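Local coordinates for hypothetical protein (Giardia lamblia, PDB 3I3F) that is of unknown function but belongs to the YjgF-like (endoribonuclease L-PSP) family and binds pentanoic acid in a pocket between subunits, at residues P21-G30 and G42-S50; L53-T64 and Q126-V134. One frame throughout, in Å; residues are numbered along the deposited sequence. Where two conformers were deposited one is given.

Interaction 1. Residues P21-G30 and G42-S50; sequences PDVVKFENVG and GGSVGIDKS. With LEA (pentanoic acid), chain F.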
loop_
_atom_site.group_PDB
_atom_site.type_symbol
_atom_site.label_atom_id
_atom_site.label_comp_id
_atom_site.label_asym_id
_atom_site.label_seq_id
_atom_site.Cartn_x
_atom_site.Cartn_y
_atom_site.Cartn_z
ATOM N N PRO A 21 0.488 8.366 -23.331
ATOM C CA PRO A 21 1.047 9.647 -23.768
ATOM C C PRO A 21 0.236 10.890 -23.370
ATOM O O PRO A 21 0.761 11.997 -23.474
ATOM C CB PRO A 21 1.108 9.507 -25.295
ATOM C CG PRO A 21 0.134 8.459 -25.635
ATOM C CD PRO A 21 0.077 7.524 -24.470
ATOM N N ASP A 22 -1.008 10.705 -22.918
ATOM C CA ASP A 22 -1.864 11.827 -22.520
ATOM C C ASP A 22 -1.837 12.065 -21.008
ATOM O O ASP A 22 -2.587 12.898 -20.491
ATOM C CB ASP A 22 -3.305 11.593 -22.988
ATOM C CG ASP A 22 -4.149 12.859 -22.941
ATOM O OD1 ASP A 22 -3.579 13.965 -23.054
ATOM O OD2 ASP A 22 -5.384 12.749 -22.788
ATOM N N VAL A 23 -0.973 11.343 -20.295
ATOM C CA VAL A 23 -0.838 11.508 -18.848
ATOM C C VAL A 23 0.624 11.763 -18.487
ATOM O O VAL A 23 1.528 11.114 -19.021
ATOM C CB VAL A 23 -1.368 10.274 -18.083
ATOM C CG1 VAL A 23 -1.195 10.452 -16.575
ATOM C CG2 VAL A 23 -2.834 10.024 -18.428
ATOM N N VAL A 24 0.846 12.713 -17.582
ATOM C CA VAL A 24 2.190 13.062 -17.128
ATOM C C VAL A 24 2.964 11.828 -16.649
ATOM O O VAL A 24 2.407 10.938 -15.998
ATOM C CB VAL A 24 2.148 14.136 -16.006
ATOM C CG1 VAL A 24 1.471 13.597 -14.748
ATOM C CG2 VAL A 24 3.547 14.643 -15.690
ATOM N N LYS A 25 4.245 11.788 -16.999
ATOM C CA LYS A 25 5.137 10.688 -16.655
ATOM C C LYS A 25 6.291 11.257 -15.833
ATOM O O LYS A 25 6.913 12.239 -16.235
ATOM C CB LYS A 25 5.656 10.028 -17.939
ATOM C CG LYS A 25 6.723 8.953 -17.743
ATOM C CD LYS A 25 6.187 7.756 -16.984
ATOM C CE LYS A 25 7.217 6.638 -16.899
ATOM N NZ LYS A 25 8.387 7.002 -16.053
ATOM N N PHE A 26 6.558 10.648 -14.679
ATOM C CA PHE A 26 7.635 11.093 -13.794
ATOM C C PHE A 26 8.841 10.166 -13.928
ATOM O O PHE A 26 8.687 8.946 -13.998
ATOM C CB PHE A 26 7.150 11.144 -12.342
ATOM C CG PHE A 26 5.897 11.954 -12.153
ATOM C CD1 PHE A 26 5.913 13.330 -12.327
ATOM C CD2 PHE A 26 4.699 11.339 -11.811
ATOM C CE1 PHE A 26 4.753 14.084 -12.161
ATOM C CE2 PHE A 26 3.537 12.083 -11.642
ATOM C CZ PHE A 26 3.566 13.456 -11.818
ATOM N N GLU A 27 10.036 10.758 -13.951
ATOM C CA GLU A 27 11.289 10.033 -14.205
ATOM C C GLU A 27 11.470 8.778 -13.356
ATOM O O GLU A 27 11.875 7.733 -13.867
ATOM C CB GLU A 27 12.495 10.956 -13.974
ATOM C CG GLU A 27 13.848 10.267 -14.201
ATOM C CD GLU A 27 15.042 11.188 -14.024
ATOM O OE1 GLU A 27 14.927 12.206 -13.312
ATOM O OE2 GLU A 27 16.109 10.877 -14.593
ATOM N N ASN A 28 11.190 8.891 -12.062
ATOM C CA ASN A 28 11.456 7.804 -11.115
ATOM C C ASN A 28 10.320 6.794 -10.992
ATOM O O ASN A 28 10.463 5.792 -10.292
ATOM C CB ASN A 28 11.738 8.376 -9.721
ATOM C CG ASN A 28 12.897 9.354 -9.706
ATOM O OD1 ASN A 28 13.901 9.162 -10.395
ATOM N ND2 ASN A 28 12.767 10.407 -8.908
ATOM N N VAL A 29 9.205 7.051 -11.674
ATOM C CA VAL A 29 7.943 6.386 -11.374
ATOM C C VAL A 29 7.358 5.659 -12.581
ATOM O O VAL A 29 7.007 6.282 -13.584
ATOM C CB VAL A 29 6.907 7.417 -10.873
ATOM C CG1 VAL A 29 5.619 6.728 -10.426
ATOM C CG2 VAL A 29 7.491 8.254 -9.745
ATOM N N GLY A 30 7.251 4.336 -12.478
ATOM C CA GLY A 30 6.496 3.563 -13.454
ATOM C C GLY A 30 5.056 4.032 -13.407
ATOM O O GLY A 30 4.449 4.087 -12.338
ATOM N N GLY A 42 1.494 3.643 -10.847
ATOM C CA GLY A 42 2.322 4.477 -9.988
ATOM C C GLY A 42 1.476 5.585 -9.390
ATOM O O GLY A 42 0.322 5.784 -9.791
ATOM N N GLY A 43 2.040 6.309 -8.432
ATOM C CA GLY A 43 1.316 7.387 -7.763
ATOM C C GLY A 43 0.742 8.381 -8.753
ATOM O O GLY A 43 1.415 8.768 -9.712
ATOM N N SER A 44 -0.515 8.766 -8.532
ATOM C CA SER A 44 -1.201 9.734 -9.383
ATOM C C SER A 44 -1.464 11.014 -8.604
ATOM O O SER A 44 -1.872 10.967 -7.440
ATOM C CB SER A 44 -2.518 9.156 -9.896
ATOM O OG SER A 44 -2.288 8.021 -10.712
ATOM N N VAL A 45 -1.233 12.150 -9.253
ATOM C CA VAL A 45 -1.387 13.458 -8.633
ATOM C C VAL A 45 -2.046 14.414 -9.621
ATOM O O VAL A 45 -2.221 14.079 -10.797
ATOM C CB VAL A 45 -0.020 14.009 -8.171
ATOM C CG1 VAL A 45 0.570 13.114 -7.080
ATOM C CG2 VAL A 45 0.938 14.132 -9.351
ATOM N N GLY A 46 -2.409 15.599 -9.140
ATOM C CA GLY A 46 -3.200 16.548 -9.923
ATOM C C GLY A 46 -2.406 17.399 -10.896
ATOM O O GLY A 46 -2.577 18.618 -10.940
ATOM N N ILE A 47 -1.552 16.752 -11.685
ATOM C CA ILE A 47 -0.714 17.417 -12.678
ATOM C C ILE A 47 -1.182 16.987 -14.064
ATOM O O ILE A 47 -1.383 15.796 -14.311
ATOM C CB ILE A 47 0.770 17.047 -12.475
ATOM C CG1 ILE A 47 1.258 17.571 -11.119
ATOM C CG2 ILE A 47 1.630 17.608 -13.606
ATOM C CD1 ILE A 47 2.648 17.110 -10.735
ATOM N N ASP A 48 -1.368 17.955 -14.962
ATOM C CA ASP A 48 -1.845 17.655 -16.316
ATOM C C ASP A 48 -0.671 17.294 -17.230
ATOM O O ASP A 48 0.484 17.312 -16.798
ATOM C CB ASP A 48 -2.704 18.804 -16.883
ATOM C CG ASP A 48 -1.942 20.113 -17.037
ATOM O OD1 ASP A 48 -0.712 20.095 -17.235
ATOM O OD2 ASP A 48 -2.601 21.175 -16.968
ATOM N N LYS A 49 -0.971 16.953 -18.481
ATOM C CA LYS A 49 0.052 16.487 -19.425
ATOM C C LYS A 49 1.156 17.524 -19.669
ATOM O O LYS A 49 2.313 17.157 -19.882
ATOM C CB LYS A 49 -0.600 16.059 -20.748
ATOM C CG LYS A 49 0.370 15.745 -21.887
ATOM C CD LYS A 49 1.339 14.619 -21.557
ATOM C CE LYS A 49 2.410 14.516 -22.629
ATOM N NZ LYS A 49 3.332 13.373 -22.411
ATOM N N SER A 50 0.804 18.808 -19.623
ATOM C CA SER A 50 1.787 19.881 -19.802
ATOM C C SER A 50 2.744 20.022 -18.612
ATOM O O SER A 50 3.719 20.765 -18.692
ATOM C CB SER A 50 1.092 21.223 -20.063
ATOM O OG SER A 50 0.506 21.748 -18.884
HETATM C C2 LEA F . 7.265 9.351 -6.384
HETATM O O2 LEA F . 7.117 8.124 -6.186
HETATM C C3 LEA F . 6.220 10.136 -7.144
HETATM C C4 LEA F . 4.978 9.298 -7.448
HETATM C C5 LEA F . 3.905 10.061 -8.225
HETATM C C6 LEA F . 4.105 11.562 -8.239
HETATM O O1 LEA F . 8.267 9.974 -5.977
HETATM O O HOH W 1 3.171 10.586 -21.139
HETATM O O HOH W 2 3.711 11.644 -20.483
HETATM O O HOH W 3 -1.396 14.251 -16.681
#
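F26 and I47 meet in the apolar part of this contact between two loops. CD1 of I47 lies at the edge of the F26 ring, near its plane, 3.9 Å from F26 CZ. CG2 of V45 reaches the same CZ obliquely, at 3.7 Å. F26 turns its ring to these partners with CG beside the backbone N and anti to the carbonyl carbon (chi1 -53°). Further along, CG2 of V24 packs on CG2 of I47 at 4.1 Å.

Polar contacts gather at K49. Its chain bends at chi2 and lays CD and CE along the carbonyl of P21. The bond from K49 NZ to P21 O is weak, at 3.1 Å. A water modelled at two alternative sites, too close together to be filled at once, joins K49 NZ to V23 O. Another water links V24 N with I47 O. The second charge near this end, D22, pairs with K70 of helix 56-74.

Backbone contacts close the other end. CA of G42 makes a CA-H...O contact with G30 O at 3.2 Å. Close by, the V29 N bond to F26 O closes the type I turn F26-V29, and K25 NZ reaches the same F26 O from the opposite face of its plane. K25 NZ also bonds V29 O.

The ligand pentanoic acid lies against both loops. Its tail atom C6 approaches F26 CE2 obliquely at 3.5 Å. V29 CG2 touches C3. G43 comes close with its backbone, O lying 3.2 Å from C5. The acid is hydrogen-bonded by Q126 of this chain and by R118 of the second subunit.

The chemistry divides the contact. Solvent and a lysine bridge its outer end, while F26, V29 and G43 offer the acid's tail a mainly apolar wall, consistent with a subunit-interface pocket for small carboxylates in this family.

Interaction 2. Residues L53-T64 and Q126-V134; sequences LHKGLEEQTRQT and QEGLLVEVV. With LEA (pentanoic acid), chain F.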
loop_
_atom_site.group_PDB
_atom_site.type_symbol
_atom_site.label_atom_id
_atom_site.label_comp_id
_atom_site.label_asym_id
_atom_site.label_seq_id
_atom_site.Cartn_x
_atom_site.Cartn_y
_atom_site.Cartn_z
ATOM N N LEU A 53 0.746 21.699 -12.248
ATOM C CA LEU A 53 0.006 21.301 -11.056
ATOM C C LEU A 53 -1.200 22.221 -10.901
ATOM O O LEU A 53 -1.045 23.438 -10.786
ATOM C CB LEU A 53 0.899 21.397 -9.816
ATOM C CG LEU A 53 0.272 21.014 -8.470
ATOM C CD1 LEU A 53 -0.126 19.543 -8.443
ATOM C CD2 LEU A 53 1.235 21.334 -7.338
ATOM N N HIS A 54 -2.396 21.640 -10.901
ATOM C CA HIS A 54 -3.629 22.423 -10.798
ATOM C C HIS A 54 -3.780 23.036 -9.406
ATOM O O HIS A 54 -3.196 22.550 -8.435
ATOM C CB HIS A 54 -4.843 21.564 -11.165
ATOM C CG HIS A 54 -4.974 21.309 -12.635
ATOM N ND1 HIS A 54 -6.192 21.248 -13.277
ATOM C CD2 HIS A 54 -4.035 21.132 -13.595
ATOM C CE1 HIS A 54 -5.999 21.026 -14.565
ATOM N NE2 HIS A 54 -4.698 20.955 -14.784
ATOM N N LYS A 55 -4.561 24.112 -9.330
ATOM C CA LYS A 55 -4.675 24.913 -8.114
ATOM C C LYS A 55 -5.853 24.476 -7.249
ATOM O O LYS A 55 -6.996 24.454 -7.708
ATOM C CB LYS A 55 -4.828 26.394 -8.472
ATOM N N GLY A 56 -5.564 24.137 -5.996
ATOM C CA GLY A 56 -6.597 23.794 -5.027
ATOM C C GLY A 56 -6.936 22.317 -5.000
ATOM O O GLY A 56 -6.658 21.579 -5.949
ATOM N N LEU A 57 -7.557 21.900 -3.901
ATOM C CA LEU A 57 -7.896 20.500 -3.667
ATOM C C LEU A 57 -8.816 19.943 -4.750
ATOM O O LEU A 57 -8.586 18.850 -5.259
ATOM C CB LEU A 57 -8.549 20.348 -2.285
ATOM C CG LEU A 57 -8.986 18.957 -1.802
ATOM C CD1 LEU A 57 -10.341 18.560 -2.391
ATOM C CD2 LEU A 57 -7.927 17.897 -2.093
ATOM N N GLU A 58 -9.847 20.699 -5.108
ATOM C CA GLU A 58 -10.844 20.220 -6.061
ATOM C C GLU A 58 -10.247 19.920 -7.439
ATOM O O GLU A 58 -10.440 18.829 -7.975
ATOM C CB GLU A 58 -12.003 21.215 -6.181
ATOM C CG GLU A 58 -13.037 20.826 -7.227
ATOM C CD GLU A 58 -14.397 21.461 -7.003
ATOM O OE1 GLU A 58 -14.576 22.219 -6.025
ATOM O OE2 GLU A 58 -15.303 21.189 -7.818
ATOM N N GLU A 59 -9.519 20.880 -8.003
ATOM C CA GLU A 59 -8.942 20.704 -9.336
ATOM C C GLU A 59 -7.829 19.652 -9.357
ATOM O O GLU A 59 -7.698 18.915 -10.334
ATOM C CB GLU A 59 -8.451 22.041 -9.899
ATOM C CG GLU A 59 -9.568 23.066 -10.118
ATOM C CD GLU A 59 -10.659 22.577 -11.062
ATOM O OE1 GLU A 59 -10.336 21.893 -12.056
ATOM O OE2 GLU A 59 -11.845 22.881 -10.809
ATOM N N GLN A 60 -7.039 19.570 -8.289
ATOM C CA GLN A 60 -6.050 18.494 -8.178
ATOM C C GLN A 60 -6.726 17.126 -8.110
ATOM O O GLN A 60 -6.248 16.169 -8.715
ATOM C CB GLN A 60 -5.134 18.687 -6.967
ATOM C CG GLN A 60 -4.090 19.775 -7.162
ATOM C CD GLN A 60 -3.047 19.814 -6.057
ATOM O OE1 GLN A 60 -2.776 18.808 -5.399
ATOM N NE2 GLN A 60 -2.447 20.982 -5.857
ATOM N N THR A 61 -7.840 17.044 -7.385
ATOM C CA THR A 61 -8.583 15.792 -7.259
ATOM C C THR A 61 -9.159 15.350 -8.603
ATOM O O THR A 61 -9.015 14.189 -8.986
ATOM C CB THR A 61 -9.709 15.909 -6.213
ATOM O OG1 THR A 61 -9.134 16.189 -4.931
ATOM C CG2 THR A 61 -10.516 14.618 -6.132
ATOM N N ARG A 62 -9.791 16.271 -9.326
ATOM C CA ARG A 62 -10.367 15.954 -10.632
ATOM C C ARG A 62 -9.286 15.509 -11.620
ATOM O O ARG A 62 -9.471 14.547 -12.361
ATOM C CB ARG A 62 -11.137 17.154 -11.192
ATOM C CG ARG A 62 -12.414 17.480 -10.431
ATOM C CD ARG A 62 -13.138 18.674 -11.034
ATOM N NE ARG A 62 -14.357 19.012 -10.303
ATOM C CZ ARG A 62 -15.527 18.403 -10.475
ATOM N NH1 ARG A 62 -15.639 17.418 -11.356
ATOM N NH2 ARG A 62 -16.587 18.778 -9.768
ATOM N N GLN A 63 -8.156 16.213 -11.622
ATOM C CA GLN A 63 -7.046 15.873 -12.512
ATOM C C GLN A 63 -6.437 14.511 -12.162
ATOM O O GLN A 63 -6.089 13.741 -13.056
ATOM C CB GLN A 63 -5.971 16.964 -12.479
ATOM C CG GLN A 63 -4.828 16.750 -13.468
ATOM C CD GLN A 63 -5.285 16.841 -14.910
ATOM O OE1 GLN A 63 -5.802 17.871 -15.339
ATOM N NE2 GLN A 63 -5.096 15.765 -15.665
ATOM N N THR A 64 -6.319 14.221 -10.868
ATOM C CA THR A 64 -5.779 12.940 -10.412
ATOM C C THR A 64 -6.600 11.764 -10.936
ATOM O O THR A 64 -6.043 10.804 -11.465
ATOM C CB THR A 64 -5.707 12.873 -8.872
ATOM O OG1 THR A 64 -4.787 13.860 -8.396
ATOM C CG2 THR A 64 -5.244 11.496 -8.405
ATOM N N GLN A 126 4.836 15.543 -1.351
ATOM C CA GLN A 126 5.830 16.387 -2.016
ATOM C C GLN A 126 5.262 17.784 -2.282
ATOM O O GLN A 126 4.043 17.980 -2.276
ATOM C CB GLN A 126 6.323 15.727 -3.307
ATOM C CG GLN A 126 7.168 14.476 -3.055
ATOM C CD GLN A 126 7.443 13.666 -4.309
ATOM O OE1 GLN A 126 7.329 14.165 -5.430
ATOM N NE2 GLN A 126 7.818 12.404 -4.124
ATOM N N GLU A 127 6.155 18.745 -2.508
ATOM C CA GLU A 127 5.796 20.169 -2.559
ATOM C C GLU A 127 4.582 20.464 -3.446
ATOM O O GLU A 127 4.530 20.043 -4.604
ATOM C CB GLU A 127 6.996 20.998 -3.035
ATOM C CG GLU A 127 6.807 22.505 -2.910
ATOM C CD GLU A 127 8.084 23.275 -3.189
ATOM O OE1 GLU A 127 9.157 22.640 -3.268
ATOM O OE2 GLU A 127 8.014 24.514 -3.327
ATOM N N GLY A 128 3.604 21.170 -2.879
ATOM C CA GLY A 128 2.423 21.625 -3.620
ATOM C C GLY A 128 1.275 20.632 -3.718
ATOM O O GLY A 128 0.143 21.023 -4.018
ATOM N N LEU A 129 1.553 19.353 -3.466
ATOM C CA LEU A 129 0.548 18.303 -3.615
ATOM C C LEU A 129 -0.421 18.298 -2.436
ATOM O O LEU A 129 0.002 18.251 -1.279
ATOM C CB LEU A 129 1.216 16.929 -3.728
ATOM C CG LEU A 129 2.203 16.728 -4.878
ATOM C CD1 LEU A 129 2.777 15.319 -4.836
ATOM C CD2 LEU A 129 1.540 16.996 -6.219
ATOM N N LEU A 130 -1.717 18.346 -2.741
ATOM C CA LEU A 130 -2.768 18.311 -1.721
ATOM C C LEU A 130 -3.388 16.922 -1.587
ATOM O O LEU A 130 -3.977 16.599 -0.555
ATOM C CB LEU A 130 -3.860 19.329 -2.057
ATOM C CG LEU A 130 -3.385 20.780 -2.184
ATOM C CD1 LEU A 130 -4.517 21.670 -2.670
ATOM C CD2 LEU A 130 -2.829 21.289 -0.862
ATOM N N VAL A 131 -3.263 16.117 -2.641
ATOM C CA VAL A 131 -3.802 14.766 -2.669
ATOM C C VAL A 131 -2.928 13.892 -3.563
ATOM O O VAL A 131 -2.343 14.368 -4.541
ATOM C CB VAL A 131 -5.265 14.750 -3.190
ATOM C CG1 VAL A 131 -5.360 15.410 -4.562
ATOM C CG2 VAL A 131 -5.813 13.327 -3.236
ATOM N N GLU A 132 -2.827 12.619 -3.208
ATOM C CA GLU A 132 -2.139 11.641 -4.035
ATOM C C GLU A 132 -2.850 10.306 -3.897
ATOM O O GLU A 132 -3.181 9.888 -2.787
ATOM C CB GLU A 132 -0.675 11.510 -3.618
ATOM C CG GLU A 132 0.130 10.580 -4.520
ATOM C CD GLU A 132 1.623 10.630 -4.269
ATOM O OE1 GLU A 132 2.085 11.494 -3.491
ATOM O OE2 GLU A 132 2.339 9.796 -4.867
ATOM N N VAL A 133 -3.101 9.654 -5.026
ATOM C CA VAL A 133 -3.760 8.354 -5.038
ATOM C C VAL A 133 -2.745 7.310 -5.481
ATOM O O VAL A 133 -2.139 7.434 -6.549
ATOM C CB VAL A 133 -4.995 8.356 -5.955
ATOM C CG1 VAL A 133 -5.621 6.971 -6.017
ATOM C CG2 VAL A 133 -6.008 9.379 -5.458
ATOM N N VAL A 134 -2.555 6.292 -4.645
ATOM C CA VAL A 134 -1.500 5.306 -4.845
ATOM C C VAL A 134 -2.054 3.891 -4.732
ATOM O O VAL A 134 -3.192 3.691 -4.303
ATOM C CB VAL A 134 -0.351 5.497 -3.823
ATOM C CG1 VAL A 134 0.167 6.934 -3.857
ATOM C CG2 VAL A 134 -0.800 5.127 -2.417
HETATM C C2 LEA F . 7.265 9.351 -6.384
HETATM O O2 LEA F . 7.117 8.124 -6.186
HETATM C C3 LEA F . 6.220 10.136 -7.144
HETATM C C4 LEA F . 4.978 9.298 -7.448
HETATM C C5 LEA F . 3.905 10.061 -8.225
HETATM C C6 LEA F . 4.105 11.562 -8.239
HETATM O O1 LEA F . 8.267 9.974 -5.977
HETATM O O HOH W 4 -2.211 16.280 -6.459
#
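Q60 faces L130 where helix 56-74 packs on strand 131-139 in the alpha+beta fold of the YjgF-like family, in which helices pack on a mixed sheet. The short segments 56-64 and 131-134 run nearly parallel, 23° apart, with their axes 8.7 Å from each other.

The Q60 side chain leaves the helix with CG beside the backbone N (chi1 -75°). The extended chain beyond CG carries the amide to the turn Q126-L129. Q60 and L130 cross at about a right angle. Both ends of the amide are used. Q60 OE1 accepts from L130 N at 2.9 Å, in a nearly straight bond with an N-H...O angle of 167°. Q60 NE2 gives to G128 O at 3.2 Å and to H54 O, both close to the amide plane. These bonds fix the rotation of the amide and satisfy polar groups of a buried glutamine.

L130 reaches past the amide to the backbone at G56 and L57, where CD1 lies 3.3 Å from L57 N. L53 crosses L129 at about a right angle, CD1 against CD2. Deeper in, CG1 of V131 points between Q60 CB and the T61 hydroxyl. T64 and V133 meet obliquely through CG2 and CG2, at 3.7 Å. F101 of helix 95-108 packs on both T61 and V131.

E132 points away from the helix. Its OE2 lies near the tail of the pentanoic acid, and Q126 NE2 donates to O1 of the acid.

Water 4 completes the grip on Q60: it donates to Q60 OE1 at 2.8 Å and to V131 O at 2.7 Å.

Overall arrangement
From the N terminus, the chain passes strand 16-18 and enters loop 21-30. Strands 32-35 and 38-41 follow, and 42-50 then returns to close interaction 1 over this hairpin. The chain goes almost at once into 53-64 and helix 56-74. Interaction 2 closes much later, after strand 82-90, helix 95-108 and strand 117-123, when 126-134 leads into strand 131-139. The two contacts are in series, neither nested nor crossed. They touch through probable backbone hydrogen bonds S44-V133 and G46-H54. Together they join the two loops to helix 56-74 and strand 131-139, and the loop residues, Q126 and E132 meet one pentanoic acid beside the second subunit.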